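Local coordinates for uroporphyrinogen-III C-methyltransferase (Pseudomonas denitrificans, PDB 1S4D), which catalyses the two successive S-adenosyl-L-methionine-dependent methylations, at C-2 and C-7, that turn uroporphyrinogen III into precorrin-2 on the way to cobalamin and siroheme, at residues Pro206-Cys211 with Glu247-Arg252. Numbering follows the deposited sequence.
Sequences PVAFVC and EVVRLR
Pro206 lies over one face of the Arg250 guanidinium, its CG offset toward the rim and 3.5 Å from Arg250 NH1. At the edge of the same flat group, in its plane, sits Glu247 OE2. Arg250 NE donates to Glu247 OE2 over 2.7 Å in a salt bridge. The oxygen is met on its syn side, 16° out of the carboxylate plane. A bend at chi2 (-60°) turns Glu247 CD, the carboxylate carbon, back from an extended course. The other oxygen, Glu247 OE1, comes 3.6 Å from Pro206 CD. Beside the proline, Val249 of the turn packs against the strand. Its CB faces Pro206 CB at 4.1 Å, and both methyls come up to Ala208, whose CB points toward the turn: CG1 rests 3.8 Å from Ala208 CB, CG2 3.7 Å from Ala208 N.

No hydrogen bond joins the two segments. Strand 206-211 is hydrogen-bonded antiparallel between 241-245 and 219-224 in the mixed-sheet domain of the tetrapyrrole methylase fold. Residues 247-252 follow strand 241-245 in a 3-10 turn, where Arg250 N bonds to Glu247 O, and lead over the sheet into helix 252-255. Val249 also touches Val244, while Val210 contacts the bound S-adenosyl-L-homocysteine. An alanine in place of Glu247 would probably leave the Arg250 guanidinium without its ionic mate and freer to swing off the proline. The chemistry is thus apolar contact around Val249, bordered by an ion pair that is made within the turn itself and meets the strand only through the proline ring.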
ATOM      1  N   PRO B 206     -15.106   1.130 -17.735  1.00 19.22           N
ATOM      2  CA  PRO B 206     -15.365   0.127 -16.694  1.00 18.75           C
ATOM      3  C   PRO B 206     -14.969   0.622 -15.315  1.00 18.31           C
ATOM      4  O   PRO B 206     -14.003   1.361 -15.153  1.00 17.66           O
ATOM      5  CB  PRO B 206     -14.466  -1.053 -17.095  1.00 19.09           C
ATOM      6  CG  PRO B 206     -14.083  -0.815 -18.522  1.00 18.54           C
ATOM      7  CD  PRO B 206     -14.118   0.649 -18.724  1.00 18.95           C
ATOM      8  N   VAL B 207     -15.743   0.177 -14.336  1.00 18.23           N
ATOM      9  CA  VAL B 207     -15.641   0.568 -12.935  1.00 17.75           C
ATOM     10  C   VAL B 207     -15.941  -0.711 -12.123  1.00 17.97           C
ATOM     11  O   VAL B 207     -16.789  -1.518 -12.511  1.00 17.45           O
ATOM     12  CB  VAL B 207     -16.699   1.678 -12.637  1.00 17.61           C
ATOM     13  CG1 VAL B 207     -16.991   1.831 -11.163  1.00 17.04           C
ATOM     14  CG2 VAL B 207     -16.284   2.998 -13.240  1.00 16.89           C
ATOM     15  N   ALA B 208     -15.234  -0.913 -11.018  1.00 18.23           N
ATOM     16  CA  ALA B 208     -15.584  -1.995 -10.092  1.00 18.28           C
ATOM     17  C   ALA B 208     -15.696  -1.430  -8.689  1.00 18.77           C
ATOM     18  O   ALA B 208     -14.985  -0.488  -8.341  1.00 18.99           O
ATOM     19  CB  ALA B 208     -14.564  -3.119 -10.135  1.00 17.58           C
ATOM     20  N   PHE B 209     -16.615  -1.991  -7.905  1.00 19.19           N
ATOM     21  CA  PHE B 209     -16.763  -1.678  -6.493  1.00 19.35           C
ATOM     22  C   PHE B 209     -16.327  -2.939  -5.803  1.00 19.23           C
ATOM     23  O   PHE B 209     -16.773  -4.039  -6.175  1.00 19.41           O
ATOM     24  CB  PHE B 209     -18.239  -1.409  -6.138  1.00 19.81           C
ATOM     25  CG  PHE B 209     -18.746  -0.067  -6.586  1.00 21.49           C
ATOM     26  CD1 PHE B 209     -18.910   0.961  -5.671  1.00 22.41           C
ATOM     27  CD2 PHE B 209     -19.064   0.162  -7.932  1.00 23.33           C
ATOM     28  CE1 PHE B 209     -19.358   2.211  -6.079  1.00 24.97           C
ATOM     29  CE2 PHE B 209     -19.518   1.409  -8.363  1.00 25.12           C
ATOM     30  CZ  PHE B 209     -19.669   2.442  -7.436  1.00 25.83           C
ATOM     31  N   VAL B 210     -15.456  -2.804  -4.809  1.00 18.77           N
ATOM     32  CA  VAL B 210     -15.052  -3.952  -4.012  1.00 18.59           C
ATOM     33  C   VAL B 210     -15.364  -3.657  -2.547  1.00 19.24           C
ATOM     34  O   VAL B 210     -14.716  -2.812  -1.912  1.00 18.92           O
ATOM     35  CB  VAL B 210     -13.553  -4.331  -4.235  1.00 18.49           C
ATOM     36  CG1 VAL B 210     -13.224  -5.656  -3.567  1.00 17.91           C
ATOM     37  CG2 VAL B 210     -13.200  -4.403  -5.737  1.00 16.87           C
ATOM     38  N   CYS B 211     -16.369  -4.349  -2.024  1.00 19.98           N
ATOM     39  CA  CYS B 211     -16.804  -4.160  -0.646  1.00 21.19           C
ATOM     40  C   CYS B 211     -16.234  -5.214   0.255  1.00 20.94           C
ATOM     41  O   CYS B 211     -16.284  -6.417  -0.063  1.00 21.12           O
ATOM     42  CB  CYS B 211     -18.329  -4.188  -0.543  1.00 21.60           C
ATOM     43  SG  CYS B 211     -19.104  -2.904  -1.560  1.00 26.73           S
ATOM     44  N   GLU B 247      -9.189   0.358 -17.129  1.00 18.54           N
ATOM     45  CA  GLU B 247      -9.147  -0.881 -17.903  1.00 18.30           C
ATOM     46  C   GLU B 247      -8.707  -2.081 -17.092  1.00 17.88           C
ATOM     47  O   GLU B 247      -9.081  -3.208 -17.423  1.00 17.69           O
ATOM     48  CB  GLU B 247      -8.305  -0.708 -19.181  1.00 18.47           C
ATOM     49  CG  GLU B 247      -8.933   0.232 -20.212  1.00 19.20           C
ATOM     50  CD  GLU B 247     -10.305  -0.226 -20.696  1.00 22.12           C
ATOM     51  OE1 GLU B 247     -11.202   0.641 -20.794  1.00 22.72           O
ATOM     52  OE2 GLU B 247     -10.486  -1.440 -20.998  1.00 22.80           O
ATOM     53  N   VAL B 248      -7.930  -1.844 -16.034  1.00 17.38           N
ATOM     54  CA  VAL B 248      -7.554  -2.924 -15.122  1.00 17.34           C
ATOM     55  C   VAL B 248      -8.759  -3.694 -14.578  1.00 18.08           C
ATOM     56  O   VAL B 248      -8.626  -4.869 -14.225  1.00 18.28           O
ATOM     57  CB  VAL B 248      -6.700  -2.461 -13.912  1.00 17.39           C
ATOM     58  CG1 VAL B 248      -5.261  -2.127 -14.339  1.00 17.12           C
ATOM     59  CG2 VAL B 248      -7.366  -1.304 -13.148  1.00 16.14           C
ATOM     60  N   VAL B 249      -9.923  -3.044 -14.505  1.00 18.28           N
ATOM     61  CA  VAL B 249     -11.143  -3.722 -14.069  1.00 18.79           C
ATOM     62  C   VAL B 249     -11.463  -4.919 -14.972  1.00 19.11           C
ATOM     63  O   VAL B 249     -12.047  -5.901 -14.527  1.00 19.40           O
ATOM     64  CB  VAL B 249     -12.353  -2.751 -14.017  1.00 19.10           C
ATOM     65  CG1 VAL B 249     -13.687  -3.492 -13.832  1.00 18.03           C
ATOM     66  CG2 VAL B 249     -12.160  -1.716 -12.930  1.00 18.84           C
ATOM     67  N   ARG B 250     -11.057  -4.849 -16.230  1.00 19.57           N
ATOM     68  CA  ARG B 250     -11.325  -5.931 -17.175  1.00 20.29           C
ATOM     69  C   ARG B 250     -10.539  -7.186 -16.861  1.00 20.39           C
ATOM     70  O   ARG B 250     -10.930  -8.262 -17.273  1.00 20.75           O
ATOM     71  CB  ARG B 250     -11.001  -5.504 -18.602  1.00 20.44           C
ATOM     72  CG  ARG B 250     -11.951  -4.482 -19.176  1.00 21.44           C
ATOM     73  CD  ARG B 250     -11.932  -4.435 -20.689  1.00 25.07           C
ATOM     74  NE  ARG B 250     -12.518  -3.193 -21.164  1.00 27.34           N
ATOM     75  CZ  ARG B 250     -13.809  -3.015 -21.401  1.00 27.73           C
ATOM     76  NH1 ARG B 250     -14.245  -1.834 -21.819  1.00 28.51           N
ATOM     77  NH2 ARG B 250     -14.662  -4.007 -21.227  1.00 26.97           N
ATOM     78  N   LEU B 251      -9.434  -7.051 -16.131  1.00 20.70           N
ATOM     79  CA  LEU B 251      -8.605  -8.198 -15.794  1.00 20.81           C
ATOM     80  C   LEU B 251      -9.181  -9.071 -14.679  1.00 21.44           C
ATOM     81  O   LEU B 251      -8.673 -10.171 -14.441  1.00 22.62           O
ATOM     82  CB  LEU B 251      -7.202  -7.762 -15.399  1.00 20.36           C
ATOM     83  CG  LEU B 251      -6.234  -7.263 -16.466  1.00 19.76           C
ATOM     84  CD1 LEU B 251      -5.103  -6.547 -15.740  1.00 17.28           C
ATOM     85  CD2 LEU B 251      -5.706  -8.384 -17.363  1.00 16.42           C
ATOM     86  N   ARG B 252     -10.219  -8.617 -13.988  1.00 20.96           N
ATOM     87  CA  ARG B 252     -10.766  -9.442 -12.920  1.00 21.30           C
ATOM     88  C   ARG B 252     -11.330 -10.778 -13.471  1.00 21.60           C
ATOM     89  O   ARG B 252     -11.246 -11.811 -12.815  1.00 21.48           O
ATOM     90  CB  ARG B 252     -11.761  -8.649 -12.043  1.00 20.90           C
ATOM     91  CG  ARG B 252     -13.106  -9.284 -11.854  1.00 21.20           C
ATOM     92  CD  ARG B 252     -13.943  -8.678 -10.775  1.00 22.07           C
ATOM     93  NE  ARG B 252     -13.567  -9.322  -9.536  1.00 25.61           N
ATOM     94  CZ  ARG B 252     -14.336 -10.112  -8.806  1.00 25.12           C
ATOM     95  NH1 ARG B 252     -15.600 -10.351  -9.147  1.00 21.53           N
ATOM     96  NH2 ARG B 252     -13.812 -10.650  -7.711  1.00 26.20           N
TER